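Local coordinates for protein R-imine reductase (Streptomyces kanamyceticus, PDB 3ZGY) that catalyses the R-selective reduction of an imine substrate, with NADPH as the reducing cofactor, at residues Cys82-Asp85 with Tyr86-His90; Asp94-Asp97 with Gly98-Gln102; Ile136-Gly139 with Pro140-Gly144. All coordinates share one frame; numbering follows the deposited sequence.

Interaction 1: Cys82-Asp85 with Tyr86-His90; sequences CVSD and YDAVH
D85 opens helix 86-93 by reaching over its first turn to A88: the amide A88 N donates to the carboxylate oxygen D85 OD1 at 3.0 Å, with an N-H...O angle of 157°. The amide meets this oxygen nearly in line with its C-O bond, and D85 is the N-cap residue. A chi1 of 57° makes this possible, because it places CG between the backbone N and the carbonyl carbon and folds the carboxylate back over the helix start. The main chain of the same residue grips the next amide, as V89 N donates to D85 O at 3.1 Å in the plane of that carbonyl. Below these polar links lies a small apolar patch. V83 CG2 rests on the methyl A88 CB at 3.7 Å and also meets V89 CG2 at 3.6 Å, the two valine side chains crossing at about a right angle. An alanine here in place of D85 is likely to leave the A88 amide without its side-chain acceptor and to weaken the helix start.

Further out, the Y86 side chain turns from the loop to lie against Q116 and R120 of helix 114-126, and its OH is hydrogen-bonded to D133. The loop itself follows strand 78-81 of the Rossmann-type domain, and V83 and S84 belong to the NADP(+) site, empty in this apo chain. Capping therefore probably helps to hold the path of a cofactor-binding loop as it enters its helix. The acidic D87 stands close by, its OD2 4.3 Å from D85 OD2; the two like charges probably oppose each other, yet both would be favoured by the partial positive charge of the helix N-terminus.

Interaction 2: Asp94-Asp97 with Gly98-Gln102; sequences DPLD and GTALQ
L96 folds back onto the turn that follows it, and its side chain can be traced atom by atom. At its root, L96 CB faces the methyl A100 CB at 4.2 Å, a light touch between two apolar groups. From there CG lies anti to the carbonyl carbon, beside the backbone N (chi1 -68°), and CD1 continues the chain in an extended course. At the tip L96 CD1 comes to 4.3 Å from L101 CG, the branch point of the buried leucine. V73 of helix 69-75 touches both leucines and so completes this apolar cluster. W123 of helix 114-126 also lies against L101, and against D94 as well, while R127 donates from NH2 to the carbonyl D94 O.

The segment belongs to the beta-alpha-beta crossover that joins the parallel strands 78-81 and 105-108, on the leg that leaves helix 86-93 and returns to the sheet. The chain reverses here through short-range backbone bonds. A100 N donates to D97 O at 3.1 Å. The donor stands well above the carbonyl plane, 63° out of it. A type I beta turn from T99 to Q102 comes next, with Q102 N bonded to T99 O at 3.0 Å. On the exposed outer side T99 OG1 approaches D97 CB at 4.0 Å.

Interaction 3: Ile136-Gly139 with Pro140-Gly144; sequences ILAG and PAAIG
A138 and A142 meet methyl to methyl across a short 3-10 turn, residues 140-142, in the connection between strands 130-136 and 150-153, the point where the Rossmann-type sheet passes from its parallel strands to an antiparallel one. A138 CB and A142 CB are 3.9 Å apart, the closer of the two apolar contacts. The other joins I136 CG2 to I143 CD1 at 4.1 Å, the two isoleucines crossing at about a right angle. I143 is bent at both of its torsions (chi1 -61°, chi2 -55°), which brings CD1 back toward the strand end. M30 of helix 29-40, an NADP(+)-site residue, packs on I136, P140 and I143 and closes this inner side, where the ring of P140 also lies against L29, another residue of the cofactor site.

The outer side is looser. G139 and A141 are exposed, and the chain there is held through its backbone instead of by interlocking side chains. I143 N bonds to P140 O at 3.0 Å within the turn. L137 takes no part in the turn and packs on F221 of the second subunit, while T145 OG1 bonds to the carbonyl A142 O just beyond the turn. Between the two sides sits the carbonyl of G139: A142 N donates to G139 O at 3.0 Å from a position 54° out of the carbonyl plane.

In the fold
Interactions 1 and 2 bracket the same helix, 86-93: the first lies at its capped start, the second follows its end, and the hydrogen bond from H90 to D94 ties the two together. Interaction 1 is partly buried and combines a charged cap with valine packing, whereas interactions 2 and 3 are surface contacts in which a backbone bond between residues three apart accompanies light aliphatic touches. Interaction 3 shares its surroundings with interaction 1: both lie beside the NADP(+) site, interaction 1 holding V83 and S84 of it and interaction 3 packing on M30 and L29. Interaction 2, its centre about 30 Å from that of interaction 3, lies away from that site and packs on V73 and W123.

Interaction 1: Cys82-Asp85 with Tyr86-His90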
ATOM      1  N   CYS D  82      20.943 -19.462  -1.003  1.00 38.38           N
ATOM      2  CA  CYS D  82      20.209 -18.459  -0.239  1.00 39.08           C
ATOM      3  C   CYS D  82      21.005 -17.971   0.939  1.00 38.99           C
ATOM      4  O   CYS D  82      21.169 -18.701   1.925  1.00 46.78           O
ATOM      5  CB  CYS D  82      18.912 -19.033   0.230  1.00 34.68           C
ATOM      6  SG  CYS D  82      17.828 -17.651   0.655  1.00 44.85           S
ATOM      7  N   VAL D  83      21.571 -16.780   0.824  1.00 37.50           N
ATOM      8  CA  VAL D  83      22.499 -16.258   1.838  1.00 35.18           C
ATOM      9  C   VAL D  83      22.181 -14.803   2.051  1.00 39.88           C
ATOM     10  O   VAL D  83      21.217 -14.266   1.454  1.00 40.67           O
ATOM     11  CB  VAL D  83      23.963 -16.411   1.441  1.00 41.50           C
ATOM     12  CG1 VAL D  83      24.337 -17.881   1.320  1.00 41.32           C
ATOM     13  CG2 VAL D  83      24.267 -15.684   0.127  1.00 45.03           C
ATOM     14  N   SER D  84      22.943 -14.129   2.890  1.00 43.23           N
ATOM     15  CA  SER D  84      22.488 -12.804   3.347  1.00 46.92           C
ATOM     16  C   SER D  84      22.490 -11.789   2.227  1.00 42.47           C
ATOM     17  O   SER D  84      21.554 -10.988   2.135  1.00 45.85           O
ATOM     18  CB  SER D  84      23.283 -12.337   4.562  1.00 47.31           C
ATOM     19  OG  SER D  84      24.644 -12.291   4.227  1.00 59.24           O
ATOM     20  N   ASP D  85      23.491 -11.828   1.338  1.00 38.99           N
ATOM     21  CA  ASP D  85      23.556 -10.840   0.225  1.00 37.98           C
ATOM     22  C   ASP D  85      24.566 -11.261  -0.847  1.00 37.70           C
ATOM     23  O   ASP D  85      25.210 -12.300  -0.694  1.00 35.59           O
ATOM     24  CB  ASP D  85      23.925  -9.466   0.767  1.00 39.65           C
ATOM     25  CG  ASP D  85      25.258  -9.486   1.549  1.00 47.11           C
ATOM     26  OD1 ASP D  85      26.151 -10.329   1.315  1.00 55.68           O
ATOM     27  OD2 ASP D  85      25.427  -8.642   2.423  1.00 64.75           O
ATOM     28  N   TYR D  86      24.693 -10.469  -1.938  1.00 37.57           N
ATOM     29  CA  TYR D  86      25.503 -10.883  -3.117  1.00 36.51           C
ATOM     30  C   TYR D  86      27.000 -10.901  -2.758  1.00 38.20           C
ATOM     31  O   TYR D  86      27.753 -11.691  -3.298  1.00 42.11           O
ATOM     32  CB  TYR D  86      25.151 -10.077  -4.400  1.00 33.03           C
ATOM     33  CG  TYR D  86      23.909 -10.643  -5.109  1.00 42.26           C
ATOM     34  CD1 TYR D  86      22.662 -10.619  -4.505  1.00 40.48           C
ATOM     35  CD2 TYR D  86      23.978 -11.223  -6.365  1.00 42.99           C
ATOM     36  CE1 TYR D  86      21.541 -11.125  -5.122  1.00 40.70           C
ATOM     37  CE2 TYR D  86      22.846 -11.709  -7.002  1.00 38.15           C
ATOM     38  CZ  TYR D  86      21.620 -11.691  -6.366  1.00 44.12           C
ATOM     39  OH  TYR D  86      20.446 -12.236  -6.939  1.00 41.86           O
ATOM     40  N   ASP D  87      27.402 -10.127  -1.763  1.00 43.93           N
ATOM     41  CA  ASP D  87      28.788 -10.217  -1.256  1.00 51.02           C
ATOM     42  C   ASP D  87      29.084 -11.586  -0.743  1.00 41.71           C
ATOM     43  O   ASP D  87      30.156 -12.118  -1.007  1.00 39.67           O
ATOM     44  CB  ASP D  87      29.069  -9.196  -0.137  1.00 55.74           C
ATOM     45  CG  ASP D  87      28.943  -7.743  -0.616  1.00 66.88           C
ATOM     46  OD1 ASP D  87      29.095  -7.475  -1.831  1.00 78.83           O
ATOM     47  OD2 ASP D  87      28.725  -6.863   0.230  1.00 77.53           O
ATOM     48  N   ALA D  88      28.148 -12.168   0.003  1.00 41.62           N
ATOM     49  CA  ALA D  88      28.332 -13.568   0.469  1.00 41.33           C
ATOM     50  C   ALA D  88      28.331 -14.515  -0.707  1.00 42.44           C
ATOM     51  O   ALA D  88      29.107 -15.492  -0.719  1.00 41.77           O
ATOM     52  CB  ALA D  88      27.255 -13.971   1.471  1.00 38.20           C
ATOM     53  N   VAL D  89      27.473 -14.235  -1.701  1.00 40.53           N
ATOM     54  CA  VAL D  89      27.435 -15.114  -2.865  1.00 41.56           C
ATOM     55  C   VAL D  89      28.805 -15.098  -3.481  1.00 41.61           C
ATOM     56  O   VAL D  89      29.352 -16.146  -3.841  1.00 40.35           O
ATOM     57  CB  VAL D  89      26.367 -14.700  -3.892  1.00 39.24           C
ATOM     58  CG1 VAL D  89      26.477 -15.538  -5.145  1.00 37.93           C
ATOM     59  CG2 VAL D  89      24.960 -14.852  -3.323  1.00 41.45           C
ATOM     60  N   HIS D  90      29.325 -13.886  -3.676  1.00 44.57           N
ATOM     61  CA  HIS D  90      30.694 -13.682  -4.204  1.00 43.65           C
ATOM     62  C   HIS D  90      31.685 -14.519  -3.425  1.00 42.67           C
ATOM     63  O   HIS D  90      32.497 -15.235  -3.998  1.00 42.80           O
ATOM     64  CB  HIS D  90      31.123 -12.210  -4.082  1.00 42.95           C
ATOM     65  CG  HIS D  90      30.744 -11.371  -5.244  1.00 44.95           C
ATOM     66  ND1 HIS D  90      31.300 -11.539  -6.482  1.00 47.28           N
ATOM     67  CD2 HIS D  90      29.829 -10.388  -5.368  1.00 51.79           C
ATOM     68  CE1 HIS D  90      30.722 -10.707  -7.329  1.00 49.08           C
ATOM     69  NE2 HIS D  90      29.828  -9.998  -6.678  1.00 49.16           N
TER

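Interaction 2: Asp94-Asp97 with Gly98-Gln102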
ATOM      1  N   ASP D  94      32.905 -17.457  -5.954  1.00 46.02           N
ATOM      2  CA  ASP D  94      34.006 -17.019  -6.802  1.00 40.97           C
ATOM      3  C   ASP D  94      35.214 -17.945  -6.673  1.00 42.63           C
ATOM      4  O   ASP D  94      35.830 -18.287  -7.668  1.00 43.03           O
ATOM      5  CB  ASP D  94      34.362 -15.538  -6.556  1.00 40.18           C
ATOM      6  CG  ASP D  94      33.282 -14.544  -7.079  1.00 42.22           C
ATOM      7  OD1 ASP D  94      32.398 -14.956  -7.838  1.00 53.31           O
ATOM      8  OD2 ASP D  94      33.337 -13.325  -6.772  1.00 40.93           O
ATOM      9  N   PRO D  95      35.552 -18.392  -5.458  1.00 46.57           N
ATOM     10  CA  PRO D  95      36.746 -19.225  -5.351  1.00 47.93           C
ATOM     11  C   PRO D  95      36.649 -20.584  -5.990  1.00 49.94           C
ATOM     12  O   PRO D  95      37.616 -21.298  -5.953  1.00 53.44           O
ATOM     13  CB  PRO D  95      36.912 -19.408  -3.850  1.00 49.99           C
ATOM     14  CG  PRO D  95      36.233 -18.241  -3.239  1.00 49.38           C
ATOM     15  CD  PRO D  95      35.072 -17.957  -4.139  1.00 50.00           C
ATOM     16  N   LEU D  96      35.508 -20.973  -6.548  1.00 57.90           N
ATOM     17  CA  LEU D  96      35.362 -22.330  -7.088  1.00 58.42           C
ATOM     18  C   LEU D  96      36.185 -22.522  -8.350  1.00 60.61           C
ATOM     19  O   LEU D  96      36.294 -21.595  -9.131  1.00 73.12           O
ATOM     20  CB  LEU D  96      33.896 -22.617  -7.416  1.00 57.21           C
ATOM     21  CG  LEU D  96      32.904 -22.724  -6.266  1.00 54.47           C
ATOM     22  CD1 LEU D  96      31.528 -22.979  -6.835  1.00 54.40           C
ATOM     23  CD2 LEU D  96      33.274 -23.831  -5.294  1.00 59.56           C
ATOM     24  N   ASP D  97      36.743 -23.723  -8.541  1.00 58.75           N
ATOM     25  CA  ASP D  97      37.308 -24.129  -9.847  1.00 66.19           C
ATOM     26  C   ASP D  97      36.375 -23.786 -10.980  1.00 71.08           C
ATOM     27  O   ASP D  97      35.146 -23.877 -10.834  1.00 66.66           O
ATOM     28  CB  ASP D  97      37.530 -25.657  -9.989  1.00 67.42           C
ATOM     29  CG  ASP D  97      38.707 -26.154  -9.198  1.00 76.42           C
ATOM     30  OD1 ASP D  97      39.459 -25.307  -8.660  1.00 92.49           O
ATOM     31  OD2 ASP D  97      38.894 -27.396  -9.114  1.00 92.81           O
ATOM     32  N   GLY D  98      36.979 -23.503 -12.138  1.00 62.77           N
ATOM     33  CA  GLY D  98      36.227 -23.108 -13.330  1.00 52.19           C
ATOM     34  C   GLY D  98      35.410 -24.232 -13.891  1.00 52.33           C
ATOM     35  O   GLY D  98      34.442 -23.993 -14.604  1.00 59.98           O
ATOM     36  N   THR D  99      35.774 -25.462 -13.541  1.00 56.32           N
ATOM     37  CA  THR D  99      35.000 -26.641 -13.975  1.00 66.98           C
ATOM     38  C   THR D  99      33.762 -26.920 -13.070  1.00 63.24           C
ATOM     39  O   THR D  99      32.775 -27.464 -13.541  1.00 67.05           O
ATOM     40  CB  THR D  99      35.880 -27.905 -14.082  1.00 66.36           C
ATOM     41  OG1 THR D  99      36.306 -28.320 -12.775  1.00 75.88           O
ATOM     42  CG2 THR D  99      37.106 -27.636 -14.970  1.00 68.12           C
ATOM     43  N   ALA D 100      33.816 -26.525 -11.801  1.00 55.31           N
ATOM     44  CA  ALA D 100      32.807 -26.920 -10.785  1.00 50.34           C
ATOM     45  C   ALA D 100      31.310 -26.735 -11.129  1.00 49.49           C
ATOM     46  O   ALA D 100      30.481 -27.565 -10.765  1.00 61.06           O
ATOM     47  CB  ALA D 100      33.102 -26.193  -9.488  1.00 48.26           C
ATOM     48  N   LEU D 101      30.976 -25.694 -11.863  1.00 43.58           N
ATOM     49  CA  LEU D 101      29.610 -25.421 -12.195  1.00 42.33           C
ATOM     50  C   LEU D 101      29.202 -25.853 -13.592  1.00 43.63           C
ATOM     51  O   LEU D 101      28.027 -25.753 -13.934  1.00 38.78           O
ATOM     52  CB  LEU D 101      29.319 -23.930 -12.002  1.00 48.84           C
ATOM     53  CG  LEU D 101      29.385 -23.398 -10.568  1.00 54.02           C
ATOM     54  CD1 LEU D 101      29.246 -21.887 -10.582  1.00 60.65           C
ATOM     55  CD2 LEU D 101      28.294 -23.986  -9.709  1.00 55.36           C
ATOM     56  N   GLN D 102      30.151 -26.333 -14.403  1.00 52.25           N
ATOM     57  CA  GLN D 102      29.847 -26.737 -15.781  1.00 50.31           C
ATOM     58  C   GLN D 102      28.679 -27.703 -15.829  1.00 48.66           C
ATOM     59  O   GLN D 102      28.663 -28.745 -15.160  1.00 44.58           O
ATOM     60  CB  GLN D 102      31.032 -27.385 -16.465  1.00 57.79           C
ATOM     61  CG  GLN D 102      32.259 -26.514 -16.458  1.00 71.77           C
ATOM     62  CD  GLN D 102      33.096 -26.680 -17.704  1.00 82.74           C
ATOM     63  OE1 GLN D 102      34.052 -27.453 -17.719  1.00 93.37           O
ATOM     64  NE2 GLN D 102      32.744 -25.950 -18.758  1.00 96.40           N
TER

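Interaction 3: Ile136-Gly139 with Pro140-Gly144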
ATOM      1  N   ILE D 136      12.510 -14.046  -2.824  1.00 40.23           N
ATOM      2  CA  ILE D 136      11.458 -14.634  -1.993  1.00 47.38           C
ATOM      3  C   ILE D 136      10.650 -13.571  -1.335  1.00 43.71           C
ATOM      4  O   ILE D 136      11.183 -12.811  -0.585  1.00 44.53           O
ATOM      5  CB  ILE D 136      12.061 -15.479  -0.879  1.00 45.70           C
ATOM      6  CG1 ILE D 136      12.972 -16.504  -1.618  1.00 45.18           C
ATOM      7  CG2 ILE D 136      10.949 -16.098  -0.063  1.00 49.14           C
ATOM      8  CD1 ILE D 136      13.638 -17.647  -0.875  1.00 48.37           C
ATOM      9  N   LEU D 137       9.363 -13.544  -1.588  1.00 50.60           N
ATOM     10  CA  LEU D 137       8.487 -12.533  -0.990  1.00 55.51           C
ATOM     11  C   LEU D 137       7.570 -13.145   0.053  1.00 50.47           C
ATOM     12  O   LEU D 137       6.371 -13.034  -0.029  1.00 59.34           O
ATOM     13  CB  LEU D 137       7.652 -11.890  -2.089  1.00 57.84           C
ATOM     14  CG  LEU D 137       8.402 -10.851  -2.923  1.00 57.96           C
ATOM     15  CD1 LEU D 137       9.720 -11.384  -3.450  1.00 55.17           C
ATOM     16  CD2 LEU D 137       7.513 -10.421  -4.074  1.00 52.14           C
ATOM     17  N   ALA D 138       8.151 -13.814   1.020  1.00 46.89           N
ATOM     18  CA  ALA D 138       7.375 -14.506   1.995  1.00 53.38           C
ATOM     19  C   ALA D 138       8.344 -14.889   3.046  1.00 50.51           C
ATOM     20  O   ALA D 138       9.539 -14.773   2.857  1.00 59.91           O
ATOM     21  CB  ALA D 138       6.731 -15.752   1.414  1.00 60.64           C
ATOM     22  N   GLY D 139       7.841 -15.313   4.187  1.00 47.85           N
ATOM     23  CA  GLY D 139       8.739 -15.673   5.280  1.00 44.24           C
ATOM     24  C   GLY D 139       9.075 -17.134   5.121  1.00 48.35           C
ATOM     25  O   GLY D 139       8.420 -17.836   4.334  1.00 53.31           O
ATOM     26  N   PRO D 140      10.034 -17.617   5.911  1.00 41.03           N
ATOM     27  CA  PRO D 140      10.402 -19.015   5.868  1.00 46.21           C
ATOM     28  C   PRO D 140       9.245 -19.945   6.133  1.00 51.69           C
ATOM     29  O   PRO D 140       9.111 -20.971   5.467  1.00 48.49           O
ATOM     30  CB  PRO D 140      11.456 -19.147   6.950  1.00 44.06           C
ATOM     31  CG  PRO D 140      12.017 -17.777   7.063  1.00 44.48           C
ATOM     32  CD  PRO D 140      10.881 -16.844   6.796  1.00 39.29           C
ATOM     33  N   ALA D 141       8.425 -19.601   7.110  1.00 60.32           N
ATOM     34  CA  ALA D 141       7.246 -20.414   7.400  1.00 58.15           C
ATOM     35  C   ALA D 141       6.423 -20.739   6.135  1.00 54.88           C
ATOM     36  O   ALA D 141       5.909 -21.856   6.010  1.00 67.17           O
ATOM     37  CB  ALA D 141       6.395 -19.722   8.431  1.00 55.83           C
ATOM     38  N   ALA D 142       6.302 -19.795   5.198  1.00 49.96           N
ATOM     39  CA  ALA D 142       5.407 -20.007   4.029  1.00 43.12           C
ATOM     40  C   ALA D 142       6.010 -20.883   2.963  1.00 42.19           C
ATOM     41  O   ALA D 142       5.323 -21.323   2.069  1.00 46.78           O
ATOM     42  CB  ALA D 142       5.000 -18.678   3.418  1.00 43.77           C
ATOM     43  N   ILE D 143       7.309 -21.125   3.023  1.00 46.77           N
ATOM     44  CA  ILE D 143       7.964 -21.952   1.996  1.00 47.87           C
ATOM     45  C   ILE D 143       7.327 -23.321   1.992  1.00 44.06           C
ATOM     46  O   ILE D 143       7.091 -23.902   3.022  1.00 44.07           O
ATOM     47  CB  ILE D 143       9.478 -22.096   2.236  1.00 48.65           C
ATOM     48  CG1 ILE D 143      10.176 -20.738   2.204  1.00 47.52           C
ATOM     49  CG2 ILE D 143      10.105 -23.037   1.227  1.00 56.00           C
ATOM     50  CD1 ILE D 143       9.929 -19.936   0.948  1.00 47.49           C
ATOM     51  N   GLY D 144       7.059 -23.836   0.805  1.00 54.04           N
ATOM     52  CA  GLY D 144       6.439 -25.146   0.651  1.00 47.83           C
ATOM     53  C   GLY D 144       4.946 -25.101   0.807  1.00 50.48           C
ATOM     54  O   GLY D 144       4.347 -26.137   0.937  1.00 50.05           O
TER